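Local coordinates for protein ADP-dependent L-serine kinase SerK (Thermococcus kodakarensis KOD1, PDB 5X0J) that uses ADP to phosphorylate free L-serine, yielding O-phospho-L-serine and AMP in the first step from L-serine to L-cysteine, at residues Q31-E36 with L176-L181; W102-K107 with I139-V144; V114-K119 with E171-L176. The protein carries 1 engineered substitution. All coordinates share one frame; numbering follows the deposited sequence.

Contact 1: Q31-E36 with L176-L181; sequences QLVQKE and LIYYGL. With AMP (adenosine monophosphate), chain B.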
loop_
_atom_site.group_PDB
_atom_site.type_symbol
_atom_site.label_atom_id
_atom_site.label_comp_id
_atom_site.label_asym_id
_atom_site.label_seq_id
_atom_site.Cartn_x
_atom_site.Cartn_y
_atom_site.Cartn_z
ATOM N N GLN A 31 7.324 -0.896 2.458
ATOM C CA GLN A 31 8.060 -0.342 1.323
ATOM C C GLN A 31 7.189 0.535 0.408
ATOM O O GLN A 31 5.967 0.625 0.576
ATOM C CB GLN A 31 8.654 -1.486 0.502
ATOM C CG GLN A 31 9.722 -2.291 1.235
ATOM C CD GLN A 31 10.129 -3.543 0.502
ATOM O OE1 GLN A 31 9.306 -4.234 -0.091
ATOM N NE2 GLN A 31 11.411 -3.854 0.539
ATOM N N LEU A 32 7.848 1.192 -0.544
ATOM C CA LEU A 32 7.236 2.151 -1.469
ATOM C C LEU A 32 7.066 1.584 -2.872
ATOM O O LEU A 32 7.768 0.664 -3.252
ATOM C CB LEU A 32 8.095 3.417 -1.557
ATOM C CG LEU A 32 8.484 4.082 -0.236
ATOM C CD1 LEU A 32 9.233 5.377 -0.496
ATOM C CD2 LEU A 32 7.245 4.344 0.617
ATOM N N VAL A 33 6.088 2.123 -3.597
ATOM C CA VAL A 33 5.863 1.953 -5.029
ATOM C C VAL A 33 6.332 3.246 -5.694
ATOM O O VAL A 33 5.864 4.349 -5.337
ATOM C CB VAL A 33 4.356 1.745 -5.318
ATOM C CG1 VAL A 33 4.111 1.522 -6.812
ATOM C CG2 VAL A 33 3.814 0.587 -4.473
ATOM N N GLN A 34 7.249 3.128 -6.655
ATOM C CA GLN A 34 7.864 4.308 -7.260
ATOM C C GLN A 34 6.857 5.264 -7.881
ATOM O O GLN A 34 6.949 6.472 -7.672
ATOM C CB GLN A 34 8.918 3.929 -8.298
ATOM C CG GLN A 34 9.542 5.147 -8.968
ATOM C CD GLN A 34 10.847 4.840 -9.653
ATOM O OE1 GLN A 34 11.659 4.092 -9.132
ATOM N NE2 GLN A 34 11.068 5.448 -10.815
ATOM N N LYS A 35 5.899 4.741 -8.640
ATOM C CA LYS A 35 4.903 5.617 -9.281
ATOM C C LYS A 35 4.012 6.355 -8.286
ATOM O O LYS A 35 3.527 7.444 -8.581
ATOM C CB LYS A 35 4.015 4.833 -10.236
ATOM C CG LYS A 35 4.730 4.296 -11.457
ATOM C CD LYS A 35 5.064 5.337 -12.493
ATOM C CE LYS A 35 5.271 4.661 -13.843
ATOM N NZ LYS A 35 5.846 5.595 -14.838
ATOM N N GLU A 36 3.772 5.759 -7.121
ATOM C CA GLU A 36 2.995 6.406 -6.052
ATOM C C GLU A 36 3.796 7.569 -5.450
ATOM O O GLU A 36 3.264 8.661 -5.237
ATOM C CB GLU A 36 2.633 5.368 -4.988
ATOM C CG GLU A 36 1.726 5.822 -3.843
ATOM C CD GLU A 36 0.248 5.850 -4.168
ATOM O OE1 GLU A 36 -0.542 5.375 -3.318
ATOM O OE2 GLU A 36 -0.105 6.312 -5.265
ATOM N N LEU A 176 0.334 -0.715 -13.216
ATOM C CA LEU A 176 0.252 -1.280 -11.868
ATOM C C LEU A 176 -0.806 -0.523 -11.074
ATOM O O LEU A 176 -0.718 0.701 -10.920
ATOM C CB LEU A 176 1.610 -1.179 -11.174
ATOM C CG LEU A 176 1.722 -1.638 -9.716
ATOM C CD1 LEU A 176 1.307 -3.089 -9.538
ATOM C CD2 LEU A 176 3.150 -1.423 -9.237
ATOM N N ILE A 177 -1.807 -1.257 -10.585
ATOM C CA ILE A 177 -2.913 -0.690 -9.811
ATOM C C ILE A 177 -3.097 -1.546 -8.567
ATOM O O ILE A 177 -3.003 -2.772 -8.648
ATOM C CB ILE A 177 -4.240 -0.696 -10.610
ATOM C CG1 ILE A 177 -4.069 0.019 -11.960
ATOM C CG2 ILE A 177 -5.372 -0.071 -9.795
ATOM C CD1 ILE A 177 -5.243 -0.118 -12.910
ATOM N N TYR A 178 -3.375 -0.914 -7.429
ATOM C CA TYR A 178 -3.629 -1.631 -6.186
ATOM C C TYR A 178 -5.116 -1.543 -5.835
ATOM O O TYR A 178 -5.681 -0.447 -5.791
ATOM C CB TYR A 178 -2.763 -1.063 -5.059
ATOM C CG TYR A 178 -1.346 -1.590 -5.078
ATOM C CD1 TYR A 178 -0.387 -1.049 -5.936
ATOM C CD2 TYR A 178 -0.974 -2.628 -4.244
ATOM C CE1 TYR A 178 0.915 -1.541 -5.955
ATOM C CE2 TYR A 178 0.325 -3.127 -4.241
ATOM C CZ TYR A 178 1.268 -2.578 -5.099
ATOM O OH TYR A 178 2.564 -3.070 -5.097
ATOM N N TYR A 179 -5.741 -2.697 -5.589
ATOM C CA TYR A 179 -7.171 -2.775 -5.261
ATOM C C TYR A 179 -7.403 -3.083 -3.804
ATOM O O TYR A 179 -6.790 -3.988 -3.272
ATOM C CB TYR A 179 -7.851 -3.878 -6.088
ATOM C CG TYR A 179 -8.100 -3.483 -7.518
ATOM C CD1 TYR A 179 -7.075 -3.516 -8.456
ATOM C CD2 TYR A 179 -9.358 -3.047 -7.933
ATOM C CE1 TYR A 179 -7.298 -3.127 -9.771
ATOM C CE2 TYR A 179 -9.594 -2.672 -9.245
ATOM C CZ TYR A 179 -8.563 -2.717 -10.162
ATOM O OH TYR A 179 -8.792 -2.319 -11.463
ATOM N N GLY A 180 -8.313 -2.350 -3.166
ATOM C CA GLY A 180 -8.738 -2.675 -1.816
ATOM C C GLY A 180 -9.555 -3.951 -1.693
ATOM O O GLY A 180 -9.474 -4.647 -0.689
ATOM N N LEU A 181 -10.350 -4.258 -2.725
ATOM C CA LEU A 181 -11.243 -5.427 -2.721
ATOM C C LEU A 181 -10.983 -6.270 -3.959
ATOM O O LEU A 181 -11.018 -5.760 -5.079
ATOM C CB LEU A 181 -12.701 -4.977 -2.722
ATOM C CG LEU A 181 -13.191 -4.191 -1.508
ATOM C CD1 LEU A 181 -14.630 -3.741 -1.756
ATOM C CD2 LEU A 181 -13.087 -5.012 -0.236
HETATM P P AMP B . 0.645 7.470 0.882
HETATM O O1P AMP B . 1.215 8.828 1.257
HETATM O O2P AMP B . 1.652 6.348 1.038
HETATM O O3P AMP B . -0.682 7.220 1.549
HETATM O "O5'" AMP B . 0.364 7.515 -0.701
HETATM C "C5'" AMP B . 0.246 8.734 -1.430
HETATM C "C4'" AMP B . -0.961 9.518 -0.945
HETATM O "O4'" AMP B . -0.799 10.878 -1.294
HETATM C "C3'" AMP B . -2.325 9.154 -1.571
HETATM O "O3'" AMP B . -3.266 8.938 -0.522
HETATM C "C2'" AMP B . -2.778 10.354 -2.402
HETATM O "O2'" AMP B . -4.190 10.546 -2.414
HETATM C "C1'" AMP B . -2.043 11.420 -1.639
HETATM N N9 AMP B . -1.829 12.715 -2.314
HETATM C C8 AMP B . -1.720 12.975 -3.631
HETATM N N7 AMP B . -1.495 14.294 -3.849
HETATM C C5 AMP B . -1.451 14.878 -2.644
HETATM C C6 AMP B . -1.258 16.249 -2.145
HETATM N N6 AMP B . -1.054 17.261 -3.017
HETATM N N1 AMP B . -1.290 16.432 -0.804
HETATM C C2 AMP B . -1.489 15.425 0.078
HETATM N N3 AMP B . -1.683 14.155 -0.313
HETATM C C4 AMP B . -1.672 13.840 -1.631
#

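Contact 2: W102-K107 with I139-V144; sequences WYPAFK and IAFALV. With SEP (phosphoserine), chain C.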
loop_
_atom_site.group_PDB
_atom_site.type_symbol
_atom_site.label_atom_id
_atom_site.label_comp_id
_atom_site.label_asym_id
_atom_site.label_seq_id
_atom_site.Cartn_x
_atom_site.Cartn_y
_atom_site.Cartn_z
ATOM N N TRP A 102 -4.162 -4.360 0.385
ATOM C CA TRP A 102 -4.272 -3.919 -0.992
ATOM C C TRP A 102 -3.714 -5.037 -1.854
ATOM O O TRP A 102 -2.648 -5.597 -1.557
ATOM C CB TRP A 102 -3.454 -2.650 -1.256
ATOM C CG TRP A 102 -3.907 -1.446 -0.511
ATOM C CD1 TRP A 102 -3.405 -0.968 0.660
ATOM C CD2 TRP A 102 -4.934 -0.534 -0.906
ATOM N NE1 TRP A 102 -4.056 0.183 1.022
ATOM C CE2 TRP A 102 -5.013 0.463 0.083
ATOM C CE3 TRP A 102 -5.802 -0.469 -2.003
ATOM C CZ2 TRP A 102 -5.920 1.519 0.010
ATOM C CZ3 TRP A 102 -6.719 0.568 -2.070
ATOM C CH2 TRP A 102 -6.779 1.547 -1.065
ATOM N N TYR A 103 -4.414 -5.329 -2.946
ATOM C CA TYR A 103 -4.007 -6.377 -3.883
ATOM C C TYR A 103 -3.318 -5.750 -5.093
ATOM O O TYR A 103 -3.950 -4.971 -5.798
ATOM C CB TYR A 103 -5.239 -7.189 -4.329
ATOM C CG TYR A 103 -6.028 -7.736 -3.175
ATOM C CD1 TYR A 103 -5.552 -8.807 -2.435
ATOM C CD2 TYR A 103 -7.237 -7.169 -2.799
ATOM C CE1 TYR A 103 -6.269 -9.301 -1.354
ATOM C CE2 TYR A 103 -7.956 -7.647 -1.728
ATOM C CZ TYR A 103 -7.477 -8.721 -1.017
ATOM O OH TYR A 103 -8.195 -9.185 0.049
ATOM N N PRO A 104 -2.025 -6.072 -5.336
ATOM C CA PRO A 104 -1.399 -5.592 -6.566
ATOM C C PRO A 104 -2.101 -6.203 -7.766
ATOM O O PRO A 104 -2.520 -7.364 -7.703
ATOM C CB PRO A 104 0.050 -6.103 -6.475
ATOM C CG PRO A 104 0.231 -6.598 -5.085
ATOM C CD PRO A 104 -1.110 -6.909 -4.531
ATOM N N ALA A 105 -2.202 -5.443 -8.848
ATOM C CA ALA A 105 -2.845 -5.912 -10.081
ATOM C C ALA A 105 -2.186 -5.248 -11.264
ATOM O O ALA A 105 -1.582 -4.191 -11.132
ATOM C CB ALA A 105 -4.329 -5.597 -10.069
ATOM N N PHE A 106 -2.319 -5.854 -12.437
ATOM C CA PHE A 106 -1.741 -5.254 -13.624
ATOM C C PHE A 106 -2.572 -5.434 -14.867
ATOM O O PHE A 106 -3.306 -6.428 -15.010
ATOM C CB PHE A 106 -0.303 -5.734 -13.876
ATOM C CG PHE A 106 -0.172 -7.195 -14.208
ATOM C CD1 PHE A 106 -0.290 -7.643 -15.522
ATOM C CD2 PHE A 106 0.109 -8.119 -13.219
ATOM C CE1 PHE A 106 -0.154 -8.993 -15.828
ATOM C CE2 PHE A 106 0.249 -9.466 -13.520
ATOM C CZ PHE A 106 0.119 -9.903 -14.829
ATOM N N LYS A 107 -2.429 -4.451 -15.752
ATOM C CA LYS A 107 -2.791 -4.577 -17.149
ATOM C C LYS A 107 -1.463 -4.761 -17.880
ATOM O O LYS A 107 -0.578 -3.904 -17.805
ATOM C CB LYS A 107 -3.525 -3.325 -17.638
ATOM C CG LYS A 107 -4.017 -3.390 -19.073
ATOM C CD LYS A 107 -5.238 -4.285 -19.235
ATOM C CE LYS A 107 -5.476 -4.609 -20.702
ATOM N NZ LYS A 107 -6.566 -5.597 -20.893
ATOM N N ILE A 139 0.834 -19.248 1.088
ATOM C CA ILE A 139 1.746 -18.854 0.022
ATOM C C ILE A 139 1.881 -17.331 0.029
ATOM O O ILE A 139 1.088 -16.645 0.682
ATOM C CB ILE A 139 1.244 -19.356 -1.354
ATOM C CG1 ILE A 139 -0.145 -18.806 -1.702
ATOM C CG2 ILE A 139 1.203 -20.882 -1.376
ATOM C CD1 ILE A 139 -0.610 -19.195 -3.091
ATOM N N ALA A 140 2.874 -16.818 -0.696
ATOM C CA ALA A 140 3.155 -15.375 -0.706
ATOM C C ALA A 140 2.041 -14.615 -1.431
ATOM O O ALA A 140 1.520 -13.621 -0.926
ATOM C CB ALA A 140 4.495 -15.113 -1.371
ATOM N N PHE A 141 1.684 -15.091 -2.617
ATOM C CA PHE A 141 0.609 -14.509 -3.407
ATOM C C PHE A 141 -0.002 -15.581 -4.299
ATOM O O PHE A 141 0.702 -16.499 -4.735
ATOM C CB PHE A 141 1.138 -13.435 -4.374
ATOM C CG PHE A 141 1.386 -12.067 -3.782
ATOM C CD1 PHE A 141 0.334 -11.246 -3.371
ATOM C CD2 PHE A 141 2.677 -11.553 -3.742
ATOM C CE1 PHE A 141 0.579 -9.960 -2.894
ATOM C CE2 PHE A 141 2.919 -10.284 -3.246
ATOM C CZ PHE A 141 1.876 -9.483 -2.833
ATOM N N ALA A 142 -1.290 -15.440 -4.590
ATOM C CA ALA A 142 -1.926 -16.111 -5.727
ATOM C C ALA A 142 -2.007 -15.109 -6.864
ATOM O O ALA A 142 -2.490 -13.998 -6.664
ATOM C CB ALA A 142 -3.314 -16.613 -5.366
ATOM N N LEU A 143 -1.531 -15.503 -8.038
ATOM C CA LEU A 143 -1.624 -14.690 -9.250
ATOM C C LEU A 143 -2.791 -15.223 -10.054
ATOM O O LEU A 143 -2.710 -16.338 -10.588
ATOM C CB LEU A 143 -0.312 -14.794 -10.030
ATOM C CG LEU A 143 -0.261 -14.210 -11.437
ATOM C CD1 LEU A 143 -0.633 -12.738 -11.414
ATOM C CD2 LEU A 143 1.129 -14.404 -12.010
ATOM N N VAL A 144 -3.888 -14.472 -10.096
ATOM C CA VAL A 144 -5.148 -14.987 -10.613
ATOM C C VAL A 144 -5.791 -14.061 -11.629
ATOM O O VAL A 144 -5.791 -12.839 -11.486
ATOM C CB VAL A 144 -6.133 -15.345 -9.474
ATOM C CG1 VAL A 144 -5.542 -16.427 -8.590
ATOM C CG2 VAL A 144 -6.528 -14.130 -8.652
HETATM N N SEP C . -0.769 1.770 5.025
HETATM C CA SEP C . -1.632 2.328 3.940
HETATM C CB SEP C . -1.187 1.746 2.598
HETATM O OG SEP C . 0.187 2.067 2.385
HETATM C C SEP C . -3.085 2.068 4.238
HETATM O O SEP C . -3.932 2.145 3.326
HETATM O OXT SEP C . -3.457 1.777 5.391
HETATM P P SEP C . 0.652 3.590 2.079
HETATM O O1P SEP C . -0.540 4.245 1.398
HETATM O O2P SEP C . 1.830 3.376 1.182
HETATM O O3P SEP C . 1.008 4.172 3.423
#

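Contact 3: V114-K119 with E171-L176; sequences VERLKK and EGKIEL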
loop_
_atom_site.group_PDB
_atom_site.type_symbol
_atom_site.label_atom_id
_atom_site.label_comp_id
_atom_site.label_asym_id
_atom_site.label_seq_id
_atom_site.Cartn_x
_atom_site.Cartn_y
_atom_site.Cartn_z
ATOM N N VAL A 114 5.440 -13.249 -15.566
ATOM C CA VAL A 114 5.888 -14.546 -15.026
ATOM C C VAL A 114 7.394 -14.769 -15.243
ATOM O O VAL A 114 8.102 -15.202 -14.323
ATOM C CB VAL A 114 5.048 -15.713 -15.591
ATOM C CG1 VAL A 114 5.648 -17.068 -15.208
ATOM C CG2 VAL A 114 3.612 -15.615 -15.098
ATOM N N GLU A 115 7.885 -14.476 -16.447
ATOM C CA GLU A 115 9.315 -14.558 -16.797
ATOM C C GLU A 115 10.166 -13.732 -15.837
ATOM O O GLU A 115 11.212 -14.171 -15.343
ATOM C CB GLU A 115 9.524 -14.056 -18.243
ATOM C CG GLU A 115 10.965 -13.988 -18.736
ATOM C CD GLU A 115 11.061 -13.645 -20.216
ATOM O OE1 GLU A 115 10.359 -12.709 -20.665
ATOM O OE2 GLU A 115 11.850 -14.301 -20.926
ATOM N N ARG A 116 9.720 -12.495 -15.598
ATOM C CA ARG A 116 10.444 -11.595 -14.686
ATOM C C ARG A 116 10.391 -12.078 -13.236
ATOM O O ARG A 116 11.385 -11.977 -12.518
ATOM C CB ARG A 116 9.940 -10.146 -14.789
ATOM C CG ARG A 116 10.433 -9.400 -16.022
ATOM C CD ARG A 116 11.888 -8.969 -15.889
ATOM N NE ARG A 116 12.074 -7.820 -15.002
ATOM C CZ ARG A 116 11.868 -6.545 -15.337
ATOM N NH1 ARG A 116 11.455 -6.218 -16.552
ATOM N NH2 ARG A 116 12.071 -5.586 -14.437
ATOM N N LEU A 117 9.243 -12.589 -12.803
ATOM C CA LEU A 117 9.137 -13.196 -11.471
ATOM C C LEU A 117 10.102 -14.383 -11.308
ATOM O O LEU A 117 10.827 -14.476 -10.310
ATOM C CB LEU A 117 7.701 -13.634 -11.197
ATOM C CG LEU A 117 6.668 -12.508 -11.060
ATOM C CD1 LEU A 117 5.285 -13.132 -10.973
ATOM C CD2 LEU A 117 6.924 -11.619 -9.843
ATOM N N LYS A 118 10.140 -15.256 -12.310
ATOM C CA LYS A 118 11.047 -16.405 -12.279
ATOM C C LYS A 118 12.514 -15.970 -12.301
ATOM O O LYS A 118 13.333 -16.554 -11.580
ATOM C CB LYS A 118 10.726 -17.371 -13.415
ATOM C CG LYS A 118 9.432 -18.129 -13.186
ATOM C CD LYS A 118 9.111 -19.074 -14.333
ATOM C CE LYS A 118 7.862 -19.870 -14.031
ATOM N NZ LYS A 118 7.641 -20.963 -15.005
ATOM N N LYS A 119 12.844 -14.916 -13.051
ATOM C CA LYS A 119 14.234 -14.410 -13.068
ATOM C C LYS A 119 14.661 -13.907 -11.688
ATOM O O LYS A 119 15.824 -14.043 -11.301
ATOM C CB LYS A 119 14.421 -13.308 -14.118
ATOM C CG LYS A 119 15.861 -12.824 -14.271
ATOM C CD LYS A 119 16.144 -11.564 -13.444
ATOM C CE LYS A 119 17.621 -11.184 -13.462
ATOM N NZ LYS A 119 17.896 -9.950 -12.671
ATOM N N GLU A 171 9.296 0.786 -15.997
ATOM C CA GLU A 171 9.686 0.530 -17.389
ATOM C C GLU A 171 8.541 0.741 -18.401
ATOM O O GLU A 171 8.794 0.780 -19.605
ATOM C CB GLU A 171 10.239 -0.897 -17.527
ATOM C CG GLU A 171 11.568 -1.149 -16.799
ATOM C CD GLU A 171 11.795 -2.611 -16.458
ATOM O OE1 GLU A 171 11.226 -3.481 -17.149
ATOM O OE2 GLU A 171 12.552 -2.907 -15.492
ATOM N N GLY A 172 7.302 0.870 -17.931
ATOM C CA GLY A 172 6.142 1.051 -18.810
ATOM C C GLY A 172 5.571 -0.233 -19.381
ATOM O O GLY A 172 4.649 -0.186 -20.201
ATOM N N LYS A 173 6.079 -1.383 -18.944
ATOM C CA LYS A 173 5.639 -2.674 -19.463
ATOM C C LYS A 173 4.253 -3.046 -18.947
ATOM O O LYS A 173 3.514 -3.754 -19.629
ATOM C CB LYS A 173 6.648 -3.769 -19.116
ATOM C CG LYS A 173 7.991 -3.587 -19.803
ATOM C CD LYS A 173 8.939 -4.724 -19.462
ATOM C CE LYS A 173 10.152 -4.746 -20.382
ATOM N NZ LYS A 173 10.995 -3.532 -20.223
ATOM N N ILE A 174 3.912 -2.596 -17.738
ATOM C CA ILE A 174 2.594 -2.839 -17.164
ATOM C C ILE A 174 2.016 -1.568 -16.583
ATOM O O ILE A 174 2.757 -0.632 -16.266
ATOM C CB ILE A 174 2.624 -3.914 -16.037
ATOM C CG1 ILE A 174 3.494 -3.486 -14.833
ATOM C CG2 ILE A 174 3.076 -5.260 -16.589
ATOM C CD1 ILE A 174 3.390 -4.437 -13.655
ATOM N N GLU A 175 0.691 -1.549 -16.462
ATOM C CA GLU A 175 0.001 -0.579 -15.622
ATOM C C GLU A 175 -0.229 -1.273 -14.283
ATOM O O GLU A 175 -0.893 -2.304 -14.233
ATOM C CB GLU A 175 -1.319 -0.160 -16.279
ATOM C CG GLU A 175 -1.937 1.121 -15.734
ATOM C CD GLU A 175 -2.516 1.991 -16.836
ATOM O OE1 GLU A 175 -1.866 2.993 -17.216
ATOM O OE2 GLU A 175 -3.602 1.645 -17.350
ATOM N N LEU A 176 0.334 -0.715 -13.216
ATOM C CA LEU A 176 0.252 -1.280 -11.868
ATOM C C LEU A 176 -0.806 -0.523 -11.074
ATOM O O LEU A 176 -0.718 0.701 -10.920
ATOM C CB LEU A 176 1.610 -1.179 -11.174
ATOM C CG LEU A 176 1.722 -1.638 -9.716
ATOM C CD1 LEU A 176 1.307 -3.089 -9.538
ATOM C CD2 LEU A 176 3.150 -1.423 -9.237
#

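Contact 1: Q31-E36 with L176-L181
Val33 offers both of its methyl groups to strand 175-179, and the direct touch between the segments is made by side chains packing together, with no hydrogen bond across. Val33 CG1 meets Leu176 CD2 at 3.9 Å, tip to tip. Val33 CG2 lies 3.9 Å from Tyr178 CE1, by the hydroxyl end of the ring, and approaches it obliquely, while valine and tyrosine slide past each other in opposite directions. With CG1 anti to the backbone N (chi1 -178°) and CG2 beside it, CG1 is turned to Leu176 and CG2 to Tyr178. Leu176 and Tyr178 both point CB toward segment 31-36.

The polar bonds lie around this patch. The N-cap residue Val33 gives its backbone N to His72 NE2, and His72 in turn holds the AMP through ND1, making the valine a second-shell element of the nucleotide site. Helix 34-47 begins here, its first turn marked by a weak bond from Glu36 N to Val33 O. Glu36 OE1 comes within 3.5 Å of AMP O5' and forms a salt bridge with Lys221, while OE2 accepts from Val3 N. Replacing Glu36 by an alanine is likely to leave Lys221, which also bonds the phosphoserine, without this salt bridge and Val3 N without this acceptor. The whole is a hydrophobic seam between the start of helix 34-47 and a sheet strand, bordering the kinase active site.

Contact 2: W102-K107 with I139-V144
Pro104 and Phe141 approach from opposite directions, the pyrrolidine ring against the outer end of the phenyl. Pro104 CD is 3.9 Å from Phe141 CE1, and Pro104 CG stands 4.0 Å from Phe141 CZ; the proline comes to the aromatic ring obliquely. Phe141 has CG anti to its carbonyl carbon (chi1 -81°), which carries the ring across to the proline.

Two residues further along each strand the geometry changes. Phe106 and Leu143 cross at about a right angle, Phe106 CE2 meeting Leu143 CD1 at 4.0 Å. Neither CB is aimed at the other segment. The phenylalanine has its CG between the backbone N and the carbonyl carbon (chi1 66°), and it is the far end of each side chain that closes the distance. Strand 196-199 pairs with both strands, and Leu143 also packs on its Tyr196 and Phe198. Ala140 and Phe141 both face Ile151 of strand 148-151, a classic beta bulge.

Trp102 turns instead to the bound phosphoserine, the reaction product: Trp102 NE1 donates a nearly straight bond (164°) to its carboxylate atom O, 3.0 Å away, at the edge of the indole and near its plane. The chemistry thus divides along segment 102-107. Apolar carbons alone join the two segments in the buried interior, whereas the indole N-H of Trp102, just before residues 103-107, is spent on recognising the amino acid's carboxylate.

Contact 3: V114-K119 with E171-L176
Glu171 OE1 is gripped by two cations, Arg116 from helix 110-119 and Lys173 from its own segment. Arg116 NH1 donates to Glu171 OE1 at 2.8 Å, almost straight (173°); the bond uses the syn lone pair of the oxygen, and OE1 lies in the guanidinium plane of Arg116. Lys173 NZ reaches the same Glu171 OE1 at 3.1 Å from the anti side, well out of the carboxylate plane.

The second carboxylate oxygen completes a two-nitrogen, end-on grip: Arg116 NH2 meets Glu171 OE2 at 2.9 Å. This bond is more bent (151°), with the partner tilted from the guanidinium plane, yet the two flat groups remain nearly coplanar, 22° apart. Two bonds of this kind, one to each oxygen, fix how the carboxylate is turned about its own axis. Arg116 reaches it with a chain folded at chi2 and chi3, while Glu171 comes from the opposite direction, extended beyond CG. Arg116 NH2 has a further salt-bridge partner in Glu167 of helix 155-170.

Lys173 curls back by a bend at chi4, bringing NZ to the glutamate while Lys173 CD passes 4.1 Å from Arg116 NH1. Between glutamate and lysine, Gly172 takes positive phi and ends helix 155-170 in a Schellman motif; any CB there would press against the preceding carbonyl oxygen. This turn probably brings the side chains of Glu171 and Lys173 to the same side.

Arg116 NH1 and Lys173 NZ, 4.6 Å apart, gather round the one oxygen, whose negative charge probably offsets both. The contact is therefore a surface salt-bridge network, away from the substrate sites, that ties helix 110-119 to the C-terminal end of helix 155-170 by charge.

Overall arrangement
From the N terminus, the chain passes through 31-36 at the head of helix 34-47, crosses the nucleotide-binding part, and enters the second sheet along strand 98-107, which holds 102-107. Helix 110-119 follows, then strand 141-144, which closes the loop of contact 2. Beyond helix 155-170 the segment 171-176 returns to helix 110-119 and closes contact 3; because 114-119 lies within the loop of contact 2 and 171-176 beyond it, these two cross. Residues 176-181 close the long loop of contact 1, which encloses both others. Strand 175-179, sharing Leu176 between contacts 1 and 3, pairs antiparallel with strand 98-107, joining the nucleotide-binding helix 34-47, the sheet and the outer helices.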